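PDB 5TPV: WlaRA, TDP-fucose-3,4-ketoisomerase from Campylobacter jejuni subsp. jejuni 81116, which is a beta-barrel protein of the cupin clan, in the WxcM-like family, and binds thymidine-5'-diphosphate. Local coordinates for residues I78-N82 and K83-L87; L87-D90 and K91-K95. All blocks are in the same frame, centred on the assembly; numbering follows the deposited sequence.

Contact 1. Residues I78-N82 and K83-L87; sequences IILNN and KTKGL
I78 and L87 face each other across the gap between strands 75-80 and 85-89, away from the turn, I78 CD1 lying 3.9 Å from L87 CD1 and nearly as near its other methyl. The L87 side chain reaches across because its CG stands anti to the backbone N (chi1 172°). Nearer the turn, L80 crosses L87 at about a right angle, setting CD2 4.1 Å from L87 CB. This apolar end is buried: I67 of strand 65-70 touches both I78 and L87, and F58 and A60 of strand 56-62 cover L80. The two strands run in different sheets of the cupin barrel, their short segments 135° apart, and a type I beta turn from N82 to K85 carries the chain from one sheet to the other. The more open side is polar. K85 stretches back along the loop, bending only at its last torsion, and NZ donates to I79 O over 3.0 Å, almost straight down the carbonyl; its CE passes 3.8 Å from ND2 of exposed N81. A water bridges N82 O and K85 O, donating to both. K83 turns outward, NZ bonding L61 O and meeting Y38 of the second subunit in a cation-pi contact.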
# COMPACT_ATOMS: atom_id res chain seq x y z
N ILE B 78 11.89 15.51 -8.64
CA ILE B 78 10.44 15.46 -8.76
C ILE B 78 9.81 15.70 -7.39
O ILE B 78 10.28 15.15 -6.38
CB ILE B 78 10.02 14.07 -9.27
CG1 ILE B 78 10.49 13.93 -10.73
CG2 ILE B 78 8.51 13.84 -9.17
CD1 ILE B 78 10.99 12.55 -11.06
N ILE B 79 8.74 16.49 -7.39
CA ILE B 79 7.96 16.67 -6.18
C ILE B 79 6.76 15.72 -6.16
O ILE B 79 6.06 15.60 -7.13
CB ILE B 79 7.64 18.16 -5.92
CG1 ILE B 79 8.93 18.86 -5.48
CG2 ILE B 79 6.61 18.31 -4.80
CD1 ILE B 79 8.89 20.37 -5.52
N LEU B 80 6.59 14.99 -5.05
CA LEU B 80 5.41 14.18 -4.81
C LEU B 80 4.57 14.90 -3.77
O LEU B 80 5.04 15.18 -2.68
CB LEU B 80 5.81 12.79 -4.32
CG LEU B 80 6.56 11.94 -5.38
CD1 LEU B 80 7.01 10.62 -4.82
CD2 LEU B 80 5.68 11.68 -6.60
N ASN B 81 3.33 15.23 -4.13
CA ASN B 81 2.44 15.96 -3.24
C ASN B 81 0.94 15.73 -3.36
O ASN B 81 0.18 16.48 -2.77
CB ASN B 81 2.69 17.48 -3.30
CG ASN B 81 2.44 18.09 -4.67
OD1 ASN B 81 2.86 19.22 -4.90
ND2 ASN B 81 1.83 17.39 -5.59
N ASN B 82 0.50 14.75 -4.12
CA ASN B 82 -0.89 14.35 -3.95
C ASN B 82 -1.18 12.91 -4.29
O ASN B 82 -0.38 12.25 -4.93
CB ASN B 82 -1.83 15.26 -4.72
CG ASN B 82 -1.89 14.89 -6.17
OD1 ASN B 82 -0.90 15.01 -6.84
ND2 ASN B 82 -3.04 14.49 -6.66
N LYS B 83 -2.37 12.48 -3.87
CA LYS B 83 -2.77 11.07 -3.89
C LYS B 83 -3.15 10.54 -5.25
O LYS B 83 -3.37 9.35 -5.38
CB LYS B 83 -3.99 10.86 -3.00
CG LYS B 83 -3.63 10.73 -1.55
CD LYS B 83 -4.87 10.45 -0.72
CE LYS B 83 -5.46 11.70 -0.08
NZ LYS B 83 -4.41 12.42 0.68
N THR B 84 -3.25 11.40 -6.26
CA THR B 84 -3.66 10.94 -7.59
C THR B 84 -2.53 10.72 -8.57
O THR B 84 -2.73 10.45 -9.75
CB THR B 84 -4.57 11.95 -8.24
OG1 THR B 84 -3.79 13.13 -8.44
CG2 THR B 84 -5.76 12.26 -7.33
N LYS B 85 -1.32 10.86 -8.06
CA LYS B 85 -0.12 10.80 -8.87
C LYS B 85 0.95 9.99 -8.09
O LYS B 85 1.02 9.97 -6.84
CB LYS B 85 0.30 12.23 -9.20
CG LYS B 85 1.56 12.77 -8.57
CD LYS B 85 1.69 14.27 -8.87
CE LYS B 85 2.90 14.91 -8.21
NZ LYS B 85 4.04 14.89 -9.18
N GLY B 86 1.73 9.25 -8.85
CA GLY B 86 2.91 8.63 -8.33
C GLY B 86 4.01 8.60 -9.37
O GLY B 86 3.80 8.79 -10.57
N LEU B 87 5.20 8.32 -8.86
CA LEU B 87 6.39 8.18 -9.67
C LEU B 87 6.74 6.74 -9.78
O LEU B 87 7.09 6.11 -8.77
CB LEU B 87 7.55 8.92 -9.00
CG LEU B 87 8.93 8.69 -9.65
CD1 LEU B 87 8.92 9.22 -11.08
CD2 LEU B 87 9.96 9.43 -8.82
O HOH W 1 2.16 11.28 -4.98

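Contact 2. Residues L87-D90 and K91-K95; sequences LYID and KMIWK
A local contact round the loop that joins strand 85-89 to strand 94-98, this is a buried apolar cluster with a polar bond at the start of the loop. I89 supplies the cluster, its CD1 pointing into the gap between the strands and lying 4.1 Å from I93 CB. The same methyl meets the K95 chain at about a right angle, 4.0 Å from CE. Bends at chi2 and chi3 bring CE against the isoleucine, while NZ donates to H49 O on strand 46-51. I69 of strand 65-70 packs on both I89 and I93. Within the loop, I93 CG1 rests 3.4 Å from D90 O. CG of D90 is roughly anti to the backbone N (chi1 -151°), and OD2 accepts the amide of K91 on its anti side, 2.8 Å from K91 N and with an angle of 142° at the hydrogen. OD1 is held by N2 ND2, which ties the loop to the N-terminal end of the chain. The packing of side chains between two facing antiparallel sheets is as expected in the cupin beta-barrel, here near a bound thymidine-5'-diphosphate, about 6 Å from the K95 side chain.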
# COMPACT_ATOMS: atom_id res chain seq x y z
N LEU B 87 5.20 8.32 -8.86
CA LEU B 87 6.39 8.18 -9.67
C LEU B 87 6.74 6.74 -9.78
O LEU B 87 7.09 6.11 -8.77
CB LEU B 87 7.55 8.92 -9.00
CG LEU B 87 8.93 8.69 -9.65
CD1 LEU B 87 8.92 9.22 -11.08
CD2 LEU B 87 9.96 9.43 -8.82
N TYR B 88 6.57 6.21 -10.99
CA TYR B 88 7.15 4.93 -11.40
C TYR B 88 8.63 5.08 -11.79
O TYR B 88 8.99 5.97 -12.59
CB TYR B 88 6.40 4.39 -12.60
CG TYR B 88 7.11 3.21 -13.22
CD1 TYR B 88 6.96 1.95 -12.70
CD2 TYR B 88 7.99 3.38 -14.29
CE1 TYR B 88 7.67 0.87 -13.19
CE2 TYR B 88 8.71 2.31 -14.81
CZ TYR B 88 8.53 1.06 -14.28
OH TYR B 88 9.24 0.00 -14.79
N ILE B 89 9.49 4.23 -11.25
CA ILE B 89 10.85 4.14 -11.76
C ILE B 89 11.17 2.71 -12.04
O ILE B 89 10.76 1.82 -11.32
CB ILE B 89 11.94 4.68 -10.83
CG1 ILE B 89 12.18 3.78 -9.60
CG2 ILE B 89 11.63 6.10 -10.46
CD1 ILE B 89 13.35 4.24 -8.71
N ASP B 90 11.99 2.51 -13.06
CA ASP B 90 12.42 1.14 -13.42
C ASP B 90 13.58 0.72 -12.51
O ASP B 90 14.09 1.53 -11.73
CB ASP B 90 12.92 1.18 -14.87
CG ASP B 90 12.74 -0.13 -15.63
OD1 ASP B 90 12.55 0.01 -16.87
OD2 ASP B 90 12.79 -1.23 -15.01
N LYS B 91 14.00 -0.52 -12.62
CA LYS B 91 15.13 -0.98 -11.81
C LYS B 91 16.49 -0.30 -12.11
O LYS B 91 16.66 0.39 -13.11
CB LYS B 91 15.27 -2.49 -11.92
CG LYS B 91 15.40 -3.03 -13.31
CD LYS B 91 15.71 -4.52 -13.24
CE LYS B 91 15.11 -5.26 -14.42
NZ LYS B 91 15.52 -6.69 -14.48
N MET B 92 17.43 -0.39 -11.18
CA MET B 92 18.77 0.20 -11.37
C MET B 92 18.62 1.67 -11.65
O MET B 92 19.18 2.25 -12.61
CB MET B 92 19.57 -0.53 -12.48
CG MET B 92 20.25 -1.79 -11.97
SD MET B 92 21.38 -1.40 -10.60
CE MET B 92 22.87 -0.92 -11.46
N ILE B 93 17.84 2.29 -10.79
CA ILE B 93 17.88 3.72 -10.76
C ILE B 93 18.15 4.12 -9.33
O ILE B 93 17.50 3.62 -8.41
CB ILE B 93 16.56 4.27 -11.31
CG1 ILE B 93 16.38 3.79 -12.75
CG2 ILE B 93 16.55 5.79 -11.17
CD1 ILE B 93 15.35 4.54 -13.58
N TRP B 94 19.15 4.97 -9.16
CA TRP B 94 19.54 5.44 -7.83
C TRP B 94 18.55 6.53 -7.43
O TRP B 94 18.10 7.35 -8.26
CB TRP B 94 20.92 6.04 -7.89
CG TRP B 94 21.48 6.58 -6.62
CD1 TRP B 94 21.26 7.80 -6.06
CD2 TRP B 94 22.42 5.92 -5.77
NE1 TRP B 94 22.03 7.96 -4.92
CE2 TRP B 94 22.72 6.80 -4.71
CE3 TRP B 94 23.04 4.68 -5.82
CZ2 TRP B 94 23.60 6.47 -3.69
CZ3 TRP B 94 23.94 4.36 -4.80
CH2 TRP B 94 24.20 5.24 -3.76
N LYS B 95 18.25 6.56 -6.14
CA LYS B 95 17.31 7.55 -5.63
C LYS B 95 17.66 8.02 -4.24
O LYS B 95 18.23 7.27 -3.45
CB LYS B 95 15.87 6.99 -5.71
CG LYS B 95 15.33 6.27 -4.49
CD LYS B 95 15.91 4.91 -4.27
CE LYS B 95 15.68 3.97 -5.42
NZ LYS B 95 16.28 2.68 -5.03

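How the contacts relate
Followed from the N terminus, the chain leaves strand 75-80, an outermost strand of the five-stranded sheet, and contact 1 closes the loop at 81-84 that takes it into strand 85-89 of the six-stranded sheet. Contact 2 closes the next loop, 90-93, which returns it to the five-stranded sheet at strand 94-98. The contacts neither nest nor cross: they follow in series, share L87, and sit at the two ends of strand 85-89 with centres about 15 Å apart. Together they make one strand of one sheet the link between two strands of the other, with strand 65-70 lying between those two.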